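Local coordinates for ribosome inactivating type 1 protein (Iris hollandica, PDB 3MVG), which belongs to the type 1 ribosome-inactivating proteins, a family of plant proteins in which the active chain stands alone, without a lectin partner, at residues A[159-171]-A[238-250]. Residues are numbered along the deposited sequence; the frame is centred on the assembly and turned at random. Where two conformers were deposited one is given.
Sequences VSETARFRAIEQR and ARTFCGLALLLRW
Phe165 and Leu244 form a single antiparallel backbone bridge where helix 146-164 gives way to helix 166-173, joining the junction of these two helices to the C-terminal chain that leaves helix 235-240. They are a non-hydrogen-bonded pair, CA to CA 4.8 Å, because the bonds run between their neighbours. Arg166 N donates to Gly243 O over 2.8 Å, at a fairly straight 162°, while Ala245 N reaches Arg164 O across an equal 2.8 Å but more bent (144°). Phe165 CA adds a weaker CA-H...O contact to Gly243 O (3.4 Å). Leu246 N, by contrast, is buried without a hydrogen-bond partner.

In this ribosome-inactivating protein fold the link pairs the break between two helices with the chain that follows the last one: Phe165 occupies the N-cap position of helix 166-173, while Gly243, with positive phi, is where the C-terminal chain leaves helical geometry, Leu244 N being bonded back to Ala238 O.

Side chains flank the bridge. A chi1 of -67° sets the Phe165 ring anti to its carbonyl carbon, and the ring edge meets Cys242 O, which lies near the ring plane, 3.6 Å from CD1. Phe165 CE1 packs obliquely against Leu244 CD1 (3.8 Å); beyond, Leu197 of helix 192-199 touches Phe165, and Trp201 touches Leu244. Arg166, extended from CG to NE, runs past the methyl of Ala245, whose CB lies 3.6 Å from NE. Its NH2 is bonded to Gln21 on helix 13-27 and to a water that meets the guanidinium edge in plane; this water donates in turn to Ala245 O, adding a bridged link to the direct backbone bonds. Next along, Ala163 CB meets Leu246 CD1 at 4.0 Å, while Ala163 O accepts a hydrogen bond from Arg24 NE.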
ATOM      1  N   VAL A 159     -10.930   9.983   1.789  1.00  8.88           N
ATOM      2  CA  VAL A 159     -10.581  10.842   0.664  1.00  9.21           C
ATOM      3  C   VAL A 159      -9.338  11.673   1.001  1.00  8.97           C
ATOM      4  O   VAL A 159      -8.301  11.501   0.366  1.00  9.39           O
ATOM      5  CB  VAL A 159     -11.776  11.741   0.240  1.00  9.22           C
ATOM      6  CG1 VAL A 159     -11.356  12.712  -0.834  1.00 10.37           C
ATOM      7  CG2 VAL A 159     -12.940  10.874  -0.242  1.00  9.66           C
ATOM      8  N   SER A 160      -9.428  12.551   2.003  1.00  9.04           N
ATOM      9  CA  SER A 160      -8.299  13.430   2.352  1.00  9.35           C
ATOM     10  C   SER A 160      -7.128  12.678   2.983  1.00  9.40           C
ATOM     11  O   SER A 160      -5.976  12.878   2.599  1.00  9.32           O
ATOM     12  CB  SER A 160      -8.753  14.536   3.297  1.00  9.67           C
ATOM     13  OG  SER A 160      -9.744  15.356   2.702  1.00 10.89           O
ATOM     14  N   GLU A 161      -7.406  11.831   3.968  1.00  9.36           N
ATOM     15  CA  GLU A 161      -6.307  11.194   4.700  1.00  9.53           C
ATOM     16  C   GLU A 161      -5.580  10.150   3.869  1.00  9.24           C
ATOM     17  O   GLU A 161      -4.364  10.017   3.966  1.00  9.67           O
ATOM     18  CB  GLU A 161      -6.761  10.598   6.033  1.00 10.27           C
ATOM     19  CG  GLU A 161      -7.383  11.600   7.021  1.00 10.99           C
ATOM     20  CD  GLU A 161      -6.417  12.612   7.612  1.00 12.96           C
ATOM     21  OE1 GLU A 161      -5.230  12.654   7.220  1.00 15.18           O
ATOM     22  OE2 GLU A 161      -6.868  13.370   8.492  1.00 14.09           O
ATOM     23  N   THR A 162      -6.324   9.389   3.068  1.00  9.34           N
ATOM     24  CA  THR A 162      -5.714   8.440   2.135  1.00  9.08           C
ATOM     25  C   THR A 162      -4.947   9.155   1.007  1.00  9.05           C
ATOM     26  O   THR A 162      -3.913   8.659   0.557  1.00  9.53           O
ATOM     27  CB  THR A 162      -6.768   7.505   1.547  1.00  9.37           C
ATOM     28  OG1 THR A 162      -7.820   8.313   1.025  1.00  9.91           O
ATOM     29  CG2 THR A 162      -7.325   6.549   2.611  1.00 10.11           C
ATOM     30  N   ALA A 163      -5.440  10.310   0.559  1.00  8.54           N
ATOM     31  CA  ALA A 163      -4.670  11.109  -0.402  1.00  8.87           C
ATOM     32  C   ALA A 163      -3.332  11.538   0.231  1.00  8.52           C
ATOM     33  O   ALA A 163      -2.295  11.501  -0.417  1.00  8.96           O
ATOM     34  CB  ALA A 163      -5.454  12.340  -0.845  1.00  9.30           C
ATOM     35  N   ARG A 164      -3.366  11.938   1.505  1.00  8.77           N
ATOM     36  CA  ARG A 164      -2.164  12.391   2.217  1.00  9.12           C
ATOM     37  C   ARG A 164      -1.201  11.254   2.534  1.00  9.47           C
ATOM     38  O   ARG A 164       0.015  11.462   2.519  1.00  9.44           O
ATOM     39  CB  ARG A 164      -2.549  13.086   3.517  1.00 10.11           C
ATOM     40  CG  ARG A 164      -3.229  14.426   3.345  1.00  9.72           C
ATOM     41  CD  ARG A 164      -3.718  14.871   4.698  1.00 10.19           C
ATOM     42  NE  ARG A 164      -4.294  16.210   4.695  1.00 10.58           N
ATOM     43  CZ  ARG A 164      -4.824  16.787   5.769  1.00 11.41           C
ATOM     44  NH1 ARG A 164      -4.868  16.140   6.923  1.00 13.65           N
ATOM     45  NH2 ARG A 164      -5.309  18.012   5.683  1.00 10.96           N
ATOM     46  N   PHE A 165      -1.735  10.068   2.833  1.00  9.25           N
ATOM     47  CA  PHE A 165      -0.914   8.945   3.305  1.00  9.36           C
ATOM     48  C   PHE A 165      -1.250   7.649   2.596  1.00  9.33           C
ATOM     49  O   PHE A 165      -2.326   7.058   2.815  1.00  9.74           O
ATOM     50  CB  PHE A 165      -1.104   8.702   4.803  1.00  9.32           C
ATOM     51  CG  PHE A 165      -0.587   9.798   5.676  1.00 10.00           C
ATOM     52  CD1 PHE A 165       0.775   9.910   5.942  1.00 10.70           C
ATOM     53  CD2 PHE A 165      -1.457  10.704   6.254  1.00 11.14           C
ATOM     54  CE1 PHE A 165       1.262  10.924   6.767  1.00 11.62           C
ATOM     55  CE2 PHE A 165      -0.978  11.710   7.080  1.00 11.27           C
ATOM     56  CZ  PHE A 165       0.379  11.816   7.338  1.00 11.96           C
ATOM     57  N   ARG A 166      -0.312   7.165   1.793  1.00  9.55           N
ATOM     58  CA  ARG A 166      -0.477   5.874   1.136  1.00 10.07           C
ATOM     59  C   ARG A 166      -0.559   4.727   2.137  1.00 10.54           C
ATOM     60  O   ARG A 166      -1.124   3.676   1.815  1.00 11.33           O
ATOM     61  CB  ARG A 166       0.629   5.643   0.105  1.00 10.20           C
ATOM     62  CG  ARG A 166       0.545   6.621  -1.042  1.00  9.65           C
ATOM     63  CD  ARG A 166       1.770   6.584  -1.923  1.00 10.89           C
ATOM     64  NE  ARG A 166       1.746   7.650  -2.919  1.00 11.94           N
ATOM     65  CZ  ARG A 166       1.121   7.585  -4.094  1.00 10.03           C
ATOM     66  NH1 ARG A 166       0.479   6.478  -4.469  1.00 11.45           N
ATOM     67  NH2 ARG A 166       1.141   8.645  -4.887  1.00 10.41           N
ATOM     68  N   ALA A 167      -0.026   4.913   3.343  1.00 10.61           N
ATOM     69  CA  ALA A 167      -0.159   3.878   4.374  1.00 11.25           C
ATOM     70  C   ALA A 167      -1.617   3.684   4.768  1.00 11.64           C
ATOM     71  O   ALA A 167      -2.033   2.566   5.089  1.00 12.28           O
ATOM     72  CB  ALA A 167       0.676   4.206   5.592  1.00 12.29           C
ATOM     73  N   ILE A 168      -2.394   4.762   4.746  1.00 11.07           N
ATOM     74  CA  ILE A 168      -3.828   4.661   5.043  1.00 10.95           C
ATOM     75  C   ILE A 168      -4.581   4.078   3.840  1.00 11.12           C
ATOM     76  O   ILE A 168      -5.436   3.203   4.008  1.00 11.49           O
ATOM     77  CB  ILE A 168      -4.427   6.002   5.530  1.00 11.03           C
ATOM     78  CG1 ILE A 168      -3.595   6.550   6.699  1.00 11.37           C
ATOM     79  CG2 ILE A 168      -5.904   5.812   5.928  1.00 11.73           C
ATOM     80  CD1 ILE A 168      -4.037   7.913   7.206  1.00 11.65           C
ATOM     81  N   GLU A 169      -4.258   4.544   2.634  1.00 10.77           N
ATOM     82  CA  GLU A 169      -4.773   3.930   1.410  1.00 10.94           C
ATOM     83  C   GLU A 169      -4.604   2.408   1.439  1.00 11.54           C
ATOM     84  O   GLU A 169      -5.531   1.665   1.107  1.00 11.88           O
ATOM     85  CB  GLU A 169      -4.055   4.506   0.195  1.00 10.20           C
ATOM     86  CG  GLU A 169      -4.467   3.846  -1.098  1.00 10.51           C
ATOM     87  CD  GLU A 169      -3.722   4.374  -2.297  1.00 11.22           C
ATOM     88  OE1 GLU A 169      -4.050   3.963  -3.426  1.00 12.52           O
ATOM     89  OE2 GLU A 169      -2.815   5.216  -2.128  1.00 11.18           O
ATOM     90  N   GLN A 170      -3.420   1.949   1.834  1.00 12.21           N
ATOM     91  CA  GLN A 170      -3.100   0.520   1.896  1.00 13.64           C
ATOM     92  C   GLN A 170      -4.088  -0.276   2.752  1.00 12.64           C
ATOM     93  O   GLN A 170      -4.500  -1.388   2.372  1.00 12.72           O
ATOM     94  CB  GLN A 170      -1.682   0.340   2.442  1.00 14.75           C
ATOM     95  CG  GLN A 170      -1.311  -1.080   2.747  1.00 18.73           C
ATOM     96  CD  GLN A 170      -0.712  -1.770   1.567  0.70 21.28           C
ATOM     97  OE1 GLN A 170      -1.344  -1.928   0.521  0.70 23.55           O
ATOM     98  NE2 GLN A 170       0.524  -2.175   1.714  0.70 22.71           N
ATOM     99  N   ARG A 171      -4.451   0.287   3.904  0.50 12.41           N
ATOM    100  CA  ARG A 171      -5.422  -0.335   4.801  0.50 12.38           C
ATOM    101  C   ARG A 171      -6.732  -0.574   4.056  0.50 11.69           C
ATOM    102  O   ARG A 171      -7.335  -1.645   4.169  0.50 11.46           O
ATOM    103  CB  ARG A 171      -5.680   0.542   6.031  0.50 12.65           C
ATOM    104  CG  ARG A 171      -4.441   0.979   6.801  0.50 14.54           C
ATOM    105  CD  ARG A 171      -3.518  -0.190   7.068  0.50 17.12           C
ATOM    106  NE  ARG A 171      -2.654   0.032   8.227  0.50 18.00           N
ATOM    107  CZ  ARG A 171      -1.415   0.508   8.162  0.50 19.44           C
ATOM    108  NH1 ARG A 171      -0.884   0.835   6.991  0.50 19.33           N
ATOM    109  NH2 ARG A 171      -0.707   0.662   9.274  0.50 20.81           N
ATOM    110  N   ALA A 238       9.878   8.761   5.693  1.00 11.80           N
ATOM    111  CA  ALA A 238       8.565   9.409   5.595  1.00 11.48           C
ATOM    112  C   ALA A 238       7.822   8.975   4.330  1.00 11.24           C
ATOM    113  O   ALA A 238       6.631   8.645   4.381  1.00 11.06           O
ATOM    114  CB  ALA A 238       8.714  10.921   5.639  1.00 11.94           C
ATOM    115  N   ARG A 239       8.529   8.977   3.205  1.00 10.45           N
ATOM    116  CA  ARG A 239       7.933   8.574   1.935  1.00 10.79           C
ATOM    117  C   ARG A 239       7.613   7.080   1.906  1.00 10.95           C
ATOM    118  O   ARG A 239       6.564   6.670   1.399  1.00 10.48           O
ATOM    119  CB  ARG A 239       8.859   8.961   0.774  1.00 10.75           C
ATOM    120  CG  ARG A 239       8.207   8.831  -0.613  1.00 11.33           C
ATOM    121  CD  ARG A 239       9.147   9.251  -1.751  1.00 12.32           C
ATOM    122  NE  ARG A 239      10.331   8.405  -1.736  1.00 12.55           N
ATOM    123  CZ  ARG A 239      11.566   8.818  -1.487  1.00 11.86           C
ATOM    124  NH1 ARG A 239      11.846  10.108  -1.330  1.00 12.77           N
ATOM    125  NH2 ARG A 239      12.535   7.919  -1.431  1.00 13.36           N
ATOM    126  N   THR A 240       8.508   6.258   2.451  1.00 10.97           N
ATOM    127  CA  THR A 240       8.419   4.798   2.315  1.00 11.81           C
ATOM    128  C   THR A 240       7.553   4.141   3.388  1.00 11.75           C
ATOM    129  O   THR A 240       6.673   3.336   3.073  1.00 12.08           O
ATOM    130  CB  THR A 240       9.821   4.158   2.341  1.00 11.87           C
ATOM    131  OG1 THR A 240      10.599   4.702   1.272  1.00 12.56           O
ATOM    132  CG2 THR A 240       9.760   2.654   2.177  1.00 12.58           C
ATOM    133  N   PHE A 241       7.826   4.463   4.648  1.00 12.20           N
ATOM    134  CA  PHE A 241       7.132   3.847   5.772  1.00 12.84           C
ATOM    135  C   PHE A 241       5.767   4.486   6.004  1.00 12.50           C
ATOM    136  O   PHE A 241       4.762   3.792   6.106  1.00 13.48           O
ATOM    137  CB  PHE A 241       8.011   3.927   7.028  1.00 13.50           C
ATOM    138  CG  PHE A 241       7.375   3.351   8.262  1.00 15.23           C
ATOM    139  CD1 PHE A 241       7.533   2.007   8.578  1.00 17.59           C
ATOM    140  CD2 PHE A 241       6.637   4.154   9.120  1.00 15.65           C
ATOM    141  CE1 PHE A 241       6.949   1.470   9.729  1.00 19.68           C
ATOM    142  CE2 PHE A 241       6.051   3.627  10.269  1.00 17.33           C
ATOM    143  CZ  PHE A 241       6.207   2.285  10.569  1.00 18.71           C
ATOM    144  N   CYS A 242       5.728   5.811   6.092  1.00 12.12           N
ATOM    145  CA  CYS A 242       4.463   6.517   6.319  1.00 11.52           C
ATOM    146  C   CYS A 242       3.617   6.604   5.057  1.00 10.73           C
ATOM    147  O   CYS A 242       2.414   6.849   5.122  1.00 11.68           O
ATOM    148  CB  CYS A 242       4.715   7.930   6.841  1.00 11.54           C
ATOM    149  SG  CYS A 242       5.680   8.038   8.352  1.00 14.35           S
ATOM    150  N   GLY A 243       4.250   6.442   3.901  1.00 10.35           N
ATOM    151  CA  GLY A 243       3.559   6.686   2.642  1.00 10.22           C
ATOM    152  C   GLY A 243       3.130   8.137   2.496  1.00  9.66           C
ATOM    153  O   GLY A 243       2.130   8.437   1.854  1.00  9.64           O
ATOM    154  N   LEU A 244       3.893   9.059   3.086  1.00  9.07           N
ATOM    155  CA  LEU A 244       3.580  10.481   2.964  1.00  9.39           C
ATOM    156  C   LEU A 244       3.529  10.840   1.481  1.00  8.84           C
ATOM    157  O   LEU A 244       4.504  10.624   0.760  1.00  9.16           O
ATOM    158  CB  LEU A 244       4.613  11.321   3.711  1.00  9.49           C
ATOM    159  CG  LEU A 244       4.419  12.831   3.676  1.00 10.02           C
ATOM    160  CD1 LEU A 244       3.119  13.243   4.342  1.00 11.09           C
ATOM    161  CD2 LEU A 244       5.613  13.491   4.363  1.00 10.61           C
ATOM    162  N   ALA A 245       2.393  11.378   1.029  1.00  8.76           N
ATOM    163  CA  ALA A 245       2.097  11.427  -0.401  1.00  8.44           C
ATOM    164  C   ALA A 245       1.735  12.801  -0.920  1.00  8.45           C
ATOM    165  O   ALA A 245       1.633  12.997  -2.129  1.00  8.58           O
ATOM    166  CB  ALA A 245       0.989  10.426  -0.746  1.00  9.21           C
ATOM    167  N   LEU A 246       1.501  13.732  -0.001  1.00  8.69           N
ATOM    168  CA  LEU A 246       1.259  15.143  -0.299  1.00  8.90           C
ATOM    169  C   LEU A 246       1.876  15.936   0.831  1.00  8.99           C
ATOM    170  O   LEU A 246       1.804  15.506   1.986  1.00  9.41           O
ATOM    171  CB  LEU A 246      -0.240  15.466  -0.337  1.00  9.13           C
ATOM    172  CG  LEU A 246      -1.118  14.755  -1.363  1.00  8.63           C
ATOM    173  CD1 LEU A 246      -2.578  15.041  -1.083  1.00 10.44           C
ATOM    174  CD2 LEU A 246      -0.740  15.184  -2.769  1.00 10.22           C
ATOM    175  N   LEU A 247       2.453  17.089   0.507  1.00  9.51           N
ATOM    176  CA  LEU A 247       3.077  17.936   1.521  1.00  9.50           C
ATOM    177  C   LEU A 247       2.320  19.233   1.705  1.00  9.48           C
ATOM    178  O   LEU A 247       2.090  19.969   0.741  1.00  9.66           O
ATOM    179  CB  LEU A 247       4.521  18.278   1.147  1.00  9.98           C
ATOM    180  CG  LEU A 247       5.483  17.135   0.872  1.00  9.96           C
ATOM    181  CD1 LEU A 247       6.769  17.707   0.323  1.00 11.53           C
ATOM    182  CD2 LEU A 247       5.746  16.296   2.100  1.00 11.65           C
ATOM    183  N   LEU A 248       1.951  19.525   2.954  1.00  9.76           N
ATOM    184  CA  LEU A 248       1.445  20.853   3.302  1.00 10.14           C
ATOM    185  C   LEU A 248       2.584  21.861   3.142  1.00 10.52           C
ATOM    186  O   LEU A 248       3.618  21.723   3.800  1.00 10.93           O
ATOM    187  CB  LEU A 248       0.928  20.865   4.742  1.00 10.78           C
ATOM    188  CG  LEU A 248       0.321  22.186   5.213  1.00 10.98           C
ATOM    189  CD1 LEU A 248      -0.974  22.491   4.460  1.00 11.95           C
ATOM    190  CD2 LEU A 248       0.065  22.118   6.701  1.00 12.60           C
ATOM    191  N   ARG A 249       2.411  22.853   2.275  1.00 10.91           N
ATOM    192  CA  ARG A 249       3.494  23.803   2.006  1.00 12.06           C
ATOM    193  C   ARG A 249       3.837  24.592   3.266  1.00 13.47           C
ATOM    194  O   ARG A 249       2.959  25.163   3.923  1.00 13.15           O
ATOM    195  CB  ARG A 249       3.136  24.727   0.843  1.00 11.87           C
ATOM    196  CG  ARG A 249       4.282  25.642   0.394  1.00 11.90           C
ATOM    197  CD  ARG A 249       3.895  26.490  -0.801  1.00 11.98           C
ATOM    198  NE  ARG A 249       3.616  25.643  -1.961  1.00 11.59           N
ATOM    199  CZ  ARG A 249       3.832  25.976  -3.226  1.00 12.35           C
ATOM    200  NH1 ARG A 249       4.315  27.176  -3.542  1.00 15.54           N
ATOM    201  NH2 ARG A 249       3.558  25.103  -4.187  1.00 13.33           N
ATOM    202  N   TRP A 250       5.126  24.602   3.590  1.00 15.43           N
ATOM    203  CA  TRP A 250       5.633  25.282   4.778  1.00 18.62           C
ATOM    204  C   TRP A 250       5.924  26.756   4.477  1.00 20.63           C
ATOM    205  O   TRP A 250       6.628  27.061   3.520  1.00 22.06           O
ATOM    206  CB  TRP A 250       6.888  24.565   5.286  1.00 18.92           C
ATOM    207  CG  TRP A 250       7.508  25.185   6.513  1.00 20.78           C
ATOM    208  CD1 TRP A 250       6.923  25.343   7.736  1.00 22.24           C
ATOM    209  CD2 TRP A 250       8.834  25.711   6.631  1.00 23.75           C
ATOM    210  NE1 TRP A 250       7.801  25.945   8.608  1.00 23.52           N
ATOM    211  CE2 TRP A 250       8.982  26.180   7.955  1.00 24.27           C
ATOM    212  CE3 TRP A 250       9.912  25.839   5.743  1.00 25.31           C
ATOM    213  CZ2 TRP A 250      10.165  26.770   8.416  1.00 25.75           C
ATOM    214  CZ3 TRP A 250      11.091  26.423   6.205  1.00 26.40           C
ATOM    215  CH2 TRP A 250      11.205  26.883   7.528  1.00 26.51           C
TER
HETATM  216  O   HOH W   1       2.550  10.951  -3.833  1.00 10.21           O